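Local coordinates for protein KLLA0E08119p (Kluyveromyces lactis, PDB 3VA7) that probably carboxylates urea to urea-1-carboxylate, using bicarbonate, ATP and a covalently carried biotin, with this chain holding the carboxylase part of a larger bifunctional protein, at residues 692-697 with 1147-1152; 701-706 with 737-742; 944-949 with 1011-1016. All coordinates share one frame; numbering follows the deposited sequence.

Interaction 1. Residues 692-697 with 1147-1152; sequences KVHYNS and AELKKS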
loop_
_atom_site.group_PDB
_atom_site.type_symbol
_atom_site.label_atom_id
_atom_site.label_comp_id
_atom_site.label_asym_id
_atom_site.label_seq_id
_atom_site.Cartn_x
_atom_site.Cartn_y
_atom_site.Cartn_z
ATOM N N LYS A 692 8.959 10.399 -30.914
ATOM C CA LYS A 692 8.573 11.512 -30.069
ATOM C C LYS A 692 7.899 10.984 -28.787
ATOM O O LYS A 692 7.026 10.116 -28.865
ATOM C CB LYS A 692 7.629 12.391 -30.874
ATOM C CG LYS A 692 7.422 13.825 -30.398
ATOM C CD LYS A 692 6.969 14.657 -31.622
ATOM C CE LYS A 692 7.215 16.189 -31.492
ATOM N NZ LYS A 692 8.565 16.658 -30.968
ATOM N N VAL A 693 8.291 11.502 -27.637
ATOM C CA VAL A 693 7.698 11.130 -26.372
ATOM C C VAL A 693 6.276 11.712 -26.152
ATOM O O VAL A 693 6.070 12.946 -26.209
ATOM C CB VAL A 693 8.589 11.616 -25.223
ATOM C CG1 VAL A 693 7.986 11.211 -23.845
ATOM C CG2 VAL A 693 9.964 11.076 -25.385
ATOM N N HIS A 694 5.324 10.828 -25.846
ATOM C CA HIS A 694 3.864 11.101 -25.803
ATOM C C HIS A 694 3.418 11.556 -24.407
ATOM O O HIS A 694 4.014 11.167 -23.384
ATOM C CB HIS A 694 3.190 9.787 -26.197
ATOM C CG HIS A 694 1.687 9.803 -26.228
ATOM N ND1 HIS A 694 0.910 10.023 -25.107
ATOM C CD2 HIS A 694 0.822 9.522 -27.237
ATOM C CE1 HIS A 694 -0.368 9.901 -25.437
ATOM N NE2 HIS A 694 -0.445 9.587 -26.718
ATOM N N TYR A 695 2.374 12.377 -24.344
ATOM C CA TYR A 695 1.951 12.971 -23.054
ATOM C C TYR A 695 1.608 11.899 -21.974
ATOM O O TYR A 695 1.823 12.129 -20.776
ATOM C CB TYR A 695 0.779 13.982 -23.241
ATOM C CG TYR A 695 -0.506 13.312 -23.631
ATOM C CD1 TYR A 695 -1.380 12.792 -22.661
ATOM C CD2 TYR A 695 -0.813 13.124 -24.962
ATOM C CE1 TYR A 695 -2.554 12.120 -23.053
ATOM C CE2 TYR A 695 -1.967 12.484 -25.365
ATOM C CZ TYR A 695 -2.847 11.986 -24.419
ATOM O OH TYR A 695 -4.002 11.361 -24.863
ATOM N N ASN A 696 1.047 10.762 -22.414
ATOM C CA ASN A 696 0.816 9.631 -21.555
ATOM C C ASN A 696 2.086 8.798 -21.246
ATOM O O ASN A 696 2.230 7.658 -21.728
ATOM C CB ASN A 696 -0.304 8.751 -22.142
ATOM C CG ASN A 696 -1.709 9.211 -21.684
ATOM O OD1 ASN A 696 -1.844 9.942 -20.671
ATOM N ND2 ASN A 696 -2.755 8.800 -22.429
ATOM N N SER A 697 2.984 9.342 -20.429
ATOM C CA SER A 697 4.173 8.606 -20.040
ATOM C C SER A 697 4.319 8.730 -18.557
ATOM O O SER A 697 4.019 9.774 -18.032
ATOM C CB SER A 697 5.418 9.185 -20.699
ATOM O OG SER A 697 5.434 8.939 -22.083
ATOM N N ALA A 1147 -5.826 7.495 -34.911
ATOM C CA ALA A 1147 -5.545 8.816 -35.499
ATOM C C ALA A 1147 -4.432 9.545 -34.760
ATOM O O ALA A 1147 -4.294 9.408 -33.541
ATOM C CB ALA A 1147 -6.798 9.681 -35.510
ATOM N N GLU A 1148 -3.639 10.322 -35.498
ATOM C CA GLU A 1148 -2.592 11.136 -34.897
ATOM C C GLU A 1148 -3.266 12.135 -33.999
ATOM O O GLU A 1148 -4.304 12.669 -34.378
ATOM C CB GLU A 1148 -1.798 11.886 -35.976
ATOM C CG GLU A 1148 -0.966 10.978 -36.918
ATOM C CD GLU A 1148 0.159 10.199 -36.194
ATOM O OE1 GLU A 1148 1.086 10.841 -35.634
ATOM O OE2 GLU A 1148 0.119 8.945 -36.212
ATOM N N LEU A 1149 -2.703 12.375 -32.817
ATOM C CA LEU A 1149 -3.188 13.431 -31.930
ATOM C C LEU A 1149 -3.301 14.756 -32.715
ATOM O O LEU A 1149 -2.610 14.940 -33.733
ATOM C CB LEU A 1149 -2.244 13.613 -30.723
ATOM C CG LEU A 1149 -1.626 12.457 -29.898
ATOM C CD1 LEU A 1149 -0.466 12.971 -29.042
ATOM C CD2 LEU A 1149 -2.645 11.722 -29.021
ATOM N N LYS A 1150 -4.178 15.661 -32.259
ATOM C CA LYS A 1150 -4.307 17.024 -32.840
ATOM C C LYS A 1150 -3.034 17.907 -32.648
ATOM O O LYS A 1150 -2.343 17.817 -31.625
ATOM C CB LYS A 1150 -5.552 17.747 -32.284
ATOM C CG LYS A 1150 -6.942 17.109 -32.613
ATOM C CD LYS A 1150 -7.672 17.768 -33.813
ATOM C CE LYS A 1150 -8.394 19.087 -33.435
ATOM N NZ LYS A 1150 -8.476 20.062 -34.585
ATOM N N LYS A 1151 -2.715 18.736 -33.646
ATOM C CA LYS A 1151 -1.669 19.766 -33.509
ATOM C C LYS A 1151 -2.304 20.923 -32.725
ATOM O O LYS A 1151 -3.475 21.246 -32.953
ATOM C CB LYS A 1151 -1.140 20.250 -34.887
ATOM C CG LYS A 1151 -1.709 19.501 -36.139
ATOM C CD LYS A 1151 -0.740 19.403 -37.349
ATOM C CE LYS A 1151 0.055 18.086 -37.315
ATOM N NZ LYS A 1151 0.617 17.647 -38.639
ATOM N N SER A 1152 -1.555 21.520 -31.797
ATOM C CA SER A 1152 -2.095 22.598 -30.927
ATOM C C SER A 1152 -2.666 23.850 -31.653
ATOM O O SER A 1152 -1.935 24.671 -32.221
ATOM C CB SER A 1152 -1.086 22.992 -29.827
ATOM O OG SER A 1152 -1.191 22.132 -28.694
#
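L1149 reaches with the fork of its side chain into the angle between two aromatic rings, those of H694 and Y695, and carries the whole contact between these segments. One residue earlier, E1148 turns its carboxylate elsewhere and forms a salt bridge through OE2 with K708, which ties this loop to the carboxyltransferase part by a charge as well as by an apolar side chain. At L1149 the backbone is polyproline-like and CG stands anti to the carbonyl carbon (chi1 -44°), which sends both methyls across to the rings. Its CD2 lies 3.8 Å from NE2 of H694. The same methyl is also 3.8 Å from CE2 of Y695, where it comes in at the edge of the phenol, close to the ring plane. CD1 adds a looser touch at 4.0 Å from Y695 CE2. A branched aliphatic residue suits this place, because two methyls can each lie against both rings without asking either for a polar partner.

CE1 of H694 lies over one face of the Y695 ring, offset toward the rim, while ND1 accepts the backbone N-H of N696 at 2.8 Å, nearly within the imidazole plane, a bond that fixes the rotation of the imidazole. N696 is the centre of an inverse gamma turn, and its side-chain OD1 accepts a hydrogen bond from the backbone N of K1202, a residue of the biotin pocket.

L1149 and Y695 both touch M1225, whose backbone O also takes a weak hydrogen bond from OG of S1152, so the loop between helix 1133-1142 and strand 1168-1171 lies where strand 691-698, flanked by strand 701-705, meets strand 1225-1226 of the biotin-carrying part.

Interaction 2. Residues 701-706 with 737-742; sequences GVRLIG and NFTGDE. With BTI (5-(hexahydro-2-oxo-1H-thieno[3,4-D]imidazol-6-yl)pentanal), chain B.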
loop_
_atom_site.group_PDB
_atom_site.type_symbol
_atom_site.label_atom_id
_atom_site.label_comp_id
_atom_site.label_asym_id
_atom_site.label_seq_id
_atom_site.Cartn_x
_atom_site.Cartn_y
_atom_site.Cartn_z
ATOM N N GLY A 701 5.716 3.304 -17.803
ATOM C CA GLY A 701 6.252 3.210 -19.137
ATOM C C GLY A 701 6.117 4.510 -19.891
ATOM O O GLY A 701 5.269 5.326 -19.586
ATOM N N VAL A 702 6.960 4.688 -20.899
ATOM C CA VAL A 702 7.088 5.927 -21.605
ATOM C C VAL A 702 6.598 5.706 -23.000
ATOM O O VAL A 702 7.175 4.963 -23.747
ATOM C CB VAL A 702 8.545 6.448 -21.520
ATOM C CG1 VAL A 702 8.814 7.570 -22.529
ATOM C CG2 VAL A 702 8.825 6.916 -20.049
ATOM N N ARG A 703 5.477 6.326 -23.325
ATOM C CA ARG A 703 4.816 6.105 -24.615
ATOM C C ARG A 703 5.478 6.923 -25.793
ATOM O O ARG A 703 6.001 8.034 -25.602
ATOM C CB ARG A 703 3.319 6.370 -24.425
ATOM C CG ARG A 703 2.462 6.285 -25.664
ATOM C CD ARG A 703 2.331 4.853 -26.171
ATOM N NE ARG A 703 1.444 4.053 -25.331
ATOM C CZ ARG A 703 1.069 2.816 -25.628
ATOM N NH1 ARG A 703 1.544 2.211 -26.714
ATOM N NH2 ARG A 703 0.248 2.166 -24.829
ATOM N N LEU A 704 5.483 6.355 -26.994
ATOM C CA LEU A 704 6.257 6.960 -28.105
ATOM C C LEU A 704 5.364 7.240 -29.296
ATOM O O LEU A 704 4.411 6.490 -29.551
ATOM C CB LEU A 704 7.416 6.043 -28.548
ATOM C CG LEU A 704 8.465 5.690 -27.468
ATOM C CD1 LEU A 704 9.480 4.720 -27.977
ATOM C CD2 LEU A 704 9.174 6.906 -26.881
ATOM N N ILE A 705 5.654 8.320 -30.015
ATOM C CA ILE A 705 4.960 8.601 -31.253
ATOM C C ILE A 705 5.986 8.456 -32.383
ATOM O O ILE A 705 7.061 9.063 -32.333
ATOM C CB ILE A 705 4.357 10.051 -31.269
ATOM C CG1 ILE A 705 3.446 10.294 -30.034
ATOM C CG2 ILE A 705 3.539 10.257 -32.560
ATOM C CD1 ILE A 705 3.417 11.749 -29.474
ATOM N N GLY A 706 5.651 7.659 -33.390
ATOM C CA GLY A 706 6.452 7.584 -34.591
ATOM C C GLY A 706 5.858 6.672 -35.639
ATOM O O GLY A 706 4.636 6.469 -35.703
ATOM N N ASN A 737 7.602 -2.220 -26.197
ATOM C CA ASN A 737 6.412 -3.064 -26.341
ATOM C C ASN A 737 5.449 -2.388 -27.279
ATOM O O ASN A 737 5.097 -1.209 -27.072
ATOM C CB ASN A 737 5.773 -3.175 -24.945
ATOM C CG ASN A 737 4.603 -4.155 -24.867
ATOM O OD1 ASN A 737 3.631 -3.849 -24.219
ATOM N ND2 ASN A 737 4.725 -5.335 -25.456
ATOM N N PHE A 738 5.031 -3.126 -28.301
ATOM C CA PHE A 738 4.097 -2.637 -29.290
ATOM C C PHE A 738 2.630 -2.971 -28.895
ATOM O O PHE A 738 2.082 -4.034 -29.269
ATOM C CB PHE A 738 4.469 -3.173 -30.691
ATOM C CG PHE A 738 5.428 -2.278 -31.447
ATOM C CD1 PHE A 738 6.804 -2.416 -31.301
ATOM C CD2 PHE A 738 4.958 -1.276 -32.289
ATOM C CE1 PHE A 738 7.683 -1.541 -31.960
ATOM C CE2 PHE A 738 5.826 -0.416 -32.945
ATOM C CZ PHE A 738 7.186 -0.554 -32.782
ATOM N N THR A 739 1.980 -2.061 -28.158
ATOM C CA THR A 739 0.601 -2.314 -27.709
ATOM C C THR A 739 -0.257 -1.948 -28.875
ATOM O O THR A 739 -0.642 -0.795 -29.015
ATOM C CB THR A 739 0.219 -1.446 -26.504
ATOM O OG1 THR A 739 0.194 -0.061 -26.911
ATOM C CG2 THR A 739 1.223 -1.628 -25.378
ATOM N N GLY A 740 -0.561 -2.915 -29.726
ATOM C CA GLY A 740 -1.161 -2.599 -31.059
ATOM C C GLY A 740 -0.106 -1.908 -31.964
ATOM O O GLY A 740 1.027 -2.411 -32.102
ATOM N N ASP A 741 -0.436 -0.737 -32.505
ATOM C CA ASP A 741 0.367 -0.082 -33.509
ATOM C C ASP A 741 1.281 1.045 -32.927
ATOM O O ASP A 741 1.962 1.765 -33.647
ATOM C CB ASP A 741 -0.544 0.425 -34.625
ATOM C CG ASP A 741 -1.209 -0.704 -35.400
ATOM O OD1 ASP A 741 -0.469 -1.555 -35.960
ATOM O OD2 ASP A 741 -2.470 -0.747 -35.490
ATOM N N GLU A 742 1.310 1.160 -31.615
ATOM C CA GLU A 742 2.101 2.172 -30.966
ATOM C C GLU A 742 2.904 1.502 -29.859
ATOM O O GLU A 742 2.373 0.604 -29.191
ATOM C CB GLU A 742 1.191 3.183 -30.334
ATOM C CG GLU A 742 0.479 4.078 -31.329
ATOM C CD GLU A 742 -0.743 4.725 -30.714
ATOM O OE1 GLU A 742 -0.586 5.593 -29.849
ATOM O OE2 GLU A 742 -1.869 4.321 -31.061
HETATM C C11 BTI B . 1.688 3.273 -20.009
HETATM O O11 BTI B . 0.517 3.290 -20.499
HETATM C C10 BTI B . 2.601 2.012 -19.926
HETATM C C9 BTI B . 1.856 0.776 -20.427
HETATM C C8 BTI B . 2.709 -0.455 -20.698
HETATM C C7 BTI B . 2.077 -1.496 -21.644
HETATM C C2 BTI B . 0.658 -1.901 -21.301
HETATM S S1 BTI B . 0.512 -2.607 -19.686
HETATM C C6 BTI B . -0.956 -3.495 -20.067
HETATM C C5 BTI B . -0.978 -3.750 -21.559
HETATM N N3 BTI B . -0.505 -5.107 -21.643
HETATM C C3 BTI B . 0.692 -5.157 -22.166
HETATM O O3 BTI B . 1.334 -6.283 -22.404
HETATM N N2 BTI B . 1.154 -3.961 -22.467
HETATM C C4 BTI B . 0.125 -2.949 -22.263
#
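R703 stands on strand 701-705, T739 lies on strand 735-739, and strand 742-746 lies between them in the sheet, joined to T739 by a type II' beta turn from T739 to E742. G740 has a positive phi of 70° at the second position of that turn, which glycine adopts readily. R703 therefore has to span the middle strand with its side chain, and bends at chi2 and chi3 to do so. Its NH1 donates to T739 OG1 at 2.7 Å, with the hydroxyl lying at the edge of the guanidinium and near its plane; NH2 adds a weak second bond to that oxygen at 3.0 Å. The carbonyl O of E742 also lies near the guanidinium edge, 3.1 Å from NH1. Arginine suits the place because it can point two N-H groups at one hydroxyl oxygen.

In T739 the chi1 of 66° turns OG1 to the arginine, while the methyl CG2 faces the biotin group 3.6 Å from BTI C4. N737 OD1 accepts BTI N2 at 3.0 Å, so an asparagine amide matches the ureido N-H. G701 passes beside the aliphatic tail, where a beta carbon would collide with BTI C10. Together with G755, whose backbone N also bonds the biotin group, G701, N737 and T739 line the biotin pocket of the carboxyltransferase part, with R703 behind them in the second shell.

Interaction 3. Residues 944-949 with 1011-1016; sequences TRYRET and TKYNPS. With BTI (5-(hexahydro-2-oxo-1H-thieno[3,4-D]imidazol-6-yl)pentanal), chain B.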
loop_
_atom_site.group_PDB
_atom_site.type_symbol
_atom_site.label_atom_id
_atom_site.label_comp_id
_atom_site.label_asym_id
_atom_site.label_seq_id
_atom_site.Cartn_x
_atom_site.Cartn_y
_atom_site.Cartn_z
ATOM N N THR A 944 -15.643 3.547 -20.985
ATOM C CA THR A 944 -16.026 4.907 -21.259
ATOM C C THR A 944 -14.832 5.848 -21.259
ATOM O O THR A 944 -14.619 6.606 -22.187
ATOM C CB THR A 944 -17.181 5.394 -20.339
ATOM O OG1 THR A 944 -18.388 4.708 -20.737
ATOM C CG2 THR A 944 -17.331 6.968 -20.407
ATOM N N ARG A 945 -14.058 5.801 -20.212
ATOM C CA ARG A 945 -12.882 6.623 -20.123
ATOM C C ARG A 945 -11.960 6.371 -21.362
ATOM O O ARG A 945 -11.321 7.287 -21.933
ATOM C CB ARG A 945 -12.180 6.266 -18.816
ATOM C CG ARG A 945 -10.711 6.585 -18.786
ATOM C CD ARG A 945 -10.136 6.689 -17.332
ATOM N NE ARG A 945 -8.776 7.231 -17.484
ATOM C CZ ARG A 945 -7.970 7.624 -16.507
ATOM N NH1 ARG A 945 -8.328 7.513 -15.219
ATOM N NH2 ARG A 945 -6.773 8.087 -16.852
ATOM N N TYR A 946 -11.906 5.127 -21.809
ATOM C CA TYR A 946 -11.046 4.847 -22.932
ATOM C C TYR A 946 -11.621 5.501 -24.210
ATOM O O TYR A 946 -10.888 6.060 -25.028
ATOM C CB TYR A 946 -10.857 3.341 -23.056
ATOM C CG TYR A 946 -10.005 2.980 -24.175
ATOM C CD1 TYR A 946 -8.615 3.050 -24.055
ATOM C CD2 TYR A 946 -10.567 2.630 -25.408
ATOM C CE1 TYR A 946 -7.778 2.747 -25.155
ATOM C CE2 TYR A 946 -9.750 2.318 -26.508
ATOM C CZ TYR A 946 -8.360 2.373 -26.354
ATOM O OH TYR A 946 -7.542 2.029 -27.409
ATOM N N ARG A 947 -12.942 5.462 -24.336
ATOM C CA ARG A 947 -13.624 6.130 -25.462
ATOM C C ARG A 947 -13.441 7.638 -25.470
ATOM O O ARG A 947 -13.334 8.227 -26.525
ATOM C CB ARG A 947 -15.114 5.768 -25.545
ATOM C CG ARG A 947 -15.343 4.355 -26.003
ATOM C CD ARG A 947 -16.851 4.014 -26.128
ATOM N NE ARG A 947 -17.604 4.236 -24.886
ATOM C CZ ARG A 947 -18.309 5.348 -24.655
ATOM N NH1 ARG A 947 -18.355 6.324 -25.590
ATOM N NH2 ARG A 947 -18.959 5.487 -23.496
ATOM N N GLU A 948 -13.404 8.245 -24.295
ATOM C CA GLU A 948 -13.373 9.674 -24.272
ATOM C C GLU A 948 -11.959 10.233 -24.135
ATOM O O GLU A 948 -11.741 11.431 -24.376
ATOM C CB GLU A 948 -14.504 10.333 -23.404
ATOM C CG GLU A 948 -14.665 9.795 -22.030
ATOM C CD GLU A 948 -15.930 10.195 -21.281
ATOM O OE1 GLU A 948 -15.731 10.596 -20.113
ATOM O OE2 GLU A 948 -17.085 10.032 -21.763
ATOM N N THR A 949 -10.961 9.376 -23.851
ATOM C CA THR A 949 -9.623 9.933 -23.635
ATOM C C THR A 949 -8.619 9.534 -24.676
ATOM O O THR A 949 -7.575 10.171 -24.767
ATOM C CB THR A 949 -9.034 9.576 -22.291
ATOM O OG1 THR A 949 -8.823 8.161 -22.267
ATOM C CG2 THR A 949 -9.947 10.014 -21.165
ATOM N N THR A 1011 -9.231 -9.736 -29.377
ATOM C CA THR A 1011 -8.058 -8.954 -29.657
ATOM C C THR A 1011 -7.784 -8.141 -28.399
ATOM O O THR A 1011 -8.661 -7.974 -27.550
ATOM C CB THR A 1011 -8.229 -7.957 -30.844
ATOM O OG1 THR A 1011 -6.988 -7.285 -31.071
ATOM C CG2 THR A 1011 -9.265 -6.832 -30.532
ATOM N N LYS A 1012 -6.571 -7.637 -28.288
ATOM C CA LYS A 1012 -6.197 -6.803 -27.184
ATOM C C LYS A 1012 -6.302 -5.396 -27.715
ATOM O O LYS A 1012 -6.329 -5.201 -28.944
ATOM C CB LYS A 1012 -4.795 -7.178 -26.754
ATOM C CG LYS A 1012 -4.774 -8.552 -25.998
ATOM C CD LYS A 1012 -3.674 -9.464 -26.506
ATOM C CE LYS A 1012 -3.489 -10.642 -25.603
ATOM N NZ LYS A 1012 -2.412 -11.506 -26.081
ATOM N N TYR A 1013 -6.427 -4.411 -26.840
ATOM C CA TYR A 1013 -6.662 -3.070 -27.329
ATOM C C TYR A 1013 -5.511 -2.539 -28.216
ATOM O O TYR A 1013 -4.343 -2.973 -28.104
ATOM C CB TYR A 1013 -6.887 -2.124 -26.151
ATOM C CG TYR A 1013 -8.294 -2.097 -25.523
ATOM C CD1 TYR A 1013 -9.101 -3.267 -25.419
ATOM C CD2 TYR A 1013 -8.800 -0.907 -24.983
ATOM C CE1 TYR A 1013 -10.364 -3.226 -24.833
ATOM C CE2 TYR A 1013 -10.089 -0.859 -24.362
ATOM C CZ TYR A 1013 -10.841 -1.998 -24.293
ATOM O OH TYR A 1013 -12.061 -1.922 -23.684
ATOM N N ASN A 1014 -5.858 -1.616 -29.118
ATOM C CA ASN A 1014 -4.905 -0.939 -29.949
ATOM C C ASN A 1014 -5.204 0.549 -29.983
ATOM O O ASN A 1014 -6.062 0.993 -30.748
ATOM C CB ASN A 1014 -4.933 -1.562 -31.343
ATOM C CG ASN A 1014 -4.259 -0.689 -32.407
ATOM O OD1 ASN A 1014 -4.727 -0.634 -33.565
ATOM N ND2 ASN A 1014 -3.209 0.026 -32.032
ATOM N N PRO A 1015 -4.499 1.349 -29.172
ATOM C CA PRO A 1015 -3.460 1.020 -28.204
ATOM C C PRO A 1015 -4.116 0.650 -26.891
ATOM O O PRO A 1015 -5.331 0.808 -26.747
ATOM C CB PRO A 1015 -2.719 2.374 -28.007
ATOM C CG PRO A 1015 -3.738 3.368 -28.131
ATOM C CD PRO A 1015 -4.776 2.798 -29.158
ATOM N N SER A 1016 -3.321 0.241 -25.913
ATOM C CA SER A 1016 -3.880 -0.152 -24.628
ATOM C C SER A 1016 -4.453 1.018 -23.825
ATOM O O SER A 1016 -4.099 2.159 -24.037
ATOM C CB SER A 1016 -2.823 -0.928 -23.855
ATOM O OG SER A 1016 -1.582 -0.229 -23.853
HETATM C C11 BTI B . 1.688 3.273 -20.009
HETATM O O11 BTI B . 0.517 3.290 -20.499
HETATM C C10 BTI B . 2.601 2.012 -19.926
HETATM C C9 BTI B . 1.856 0.776 -20.427
HETATM C C8 BTI B . 2.709 -0.455 -20.698
HETATM C C7 BTI B . 2.077 -1.496 -21.644
HETATM C C2 BTI B . 0.658 -1.901 -21.301
HETATM S S1 BTI B . 0.512 -2.607 -19.686
HETATM C C6 BTI B . -0.956 -3.495 -20.067
HETATM C C5 BTI B . -0.978 -3.750 -21.559
HETATM N N3 BTI B . -0.505 -5.107 -21.643
HETATM C C3 BTI B . 0.692 -5.157 -22.166
HETATM O O3 BTI B . 1.334 -6.283 -22.404
HETATM N N2 BTI B . 1.154 -3.961 -22.467
HETATM C C4 BTI B . 0.125 -2.949 -22.263
#
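Y946 and Y1013 form a T-shaped (edge-to-face) aromatic pair, which joins helix 937-949 to the loop between strands 997-1001 and 1024-1028 in the carboxyltransferase part of the enzyme. The rings are canted rather than square, with planes at 62° and centroids 4.8 Å apart. Y1013 brings its edge: CD2 sits above the middle of the Y946 face and comes within 3.6 Å of CZ. CE2 of Y1013 follows at 3.7 Å from CD2 of Y946, on the half of that ring nearer the helix. The two side chains run past each other in opposite directions.

Y946 points from the helix toward the loop, its CG anti to the backbone N (chi1 180°), and this takes the hydroxyl across. There OH donates to the carbonyl O of P1015 at 2.6 Å, in the carbonyl plane. The same hydroxyl also touches the proline ring, 3.4 Å from P1015 CD. A tyrosine suits the site because it offers a broad face to one residue and a donor to another, both in a buried place. A phenylalanine in place of Y946 would probably leave the P1015 carbonyl without its hydroxyl donor, and the loop less firmly tied to the helix.

The peptide bond before P1015 is cis, a geometry that proline accommodates more easily than other residues. Outside the pair, Y1013 also makes a cation-pi contact with R1017, and on the helix R945 forms a salt bridge with E1199 of the biotin-carrying part. This part of the loop reaches the biotin at S1016, whose OG makes a contact of 3.6 Å with BTI C4.

Two of the three contacts, interactions 2 and 3, touch the biotin group, and the third lies close by. Interactions 1 and 2 share a sheet, since strands 691-698 and 701-705 are neighbours in it; H694 N lies 2.9 Å from R703 O, a probable hydrogen bond, and the centres are about 11 Å apart. Interactions 2 and 3 have centres about 13 Å apart. R703, a second-shell residue, connects them: it bonds T739 OG1, and its NH2 packs 3.2 Å from S1016 OG. Between interactions 1 and 3, centres about 15 Å apart, Y695 OH packs 3.8 Å from T949 O. The H694 side chain is about 8 Å from the biotin group, and the urea about 6 Å from that of S1016.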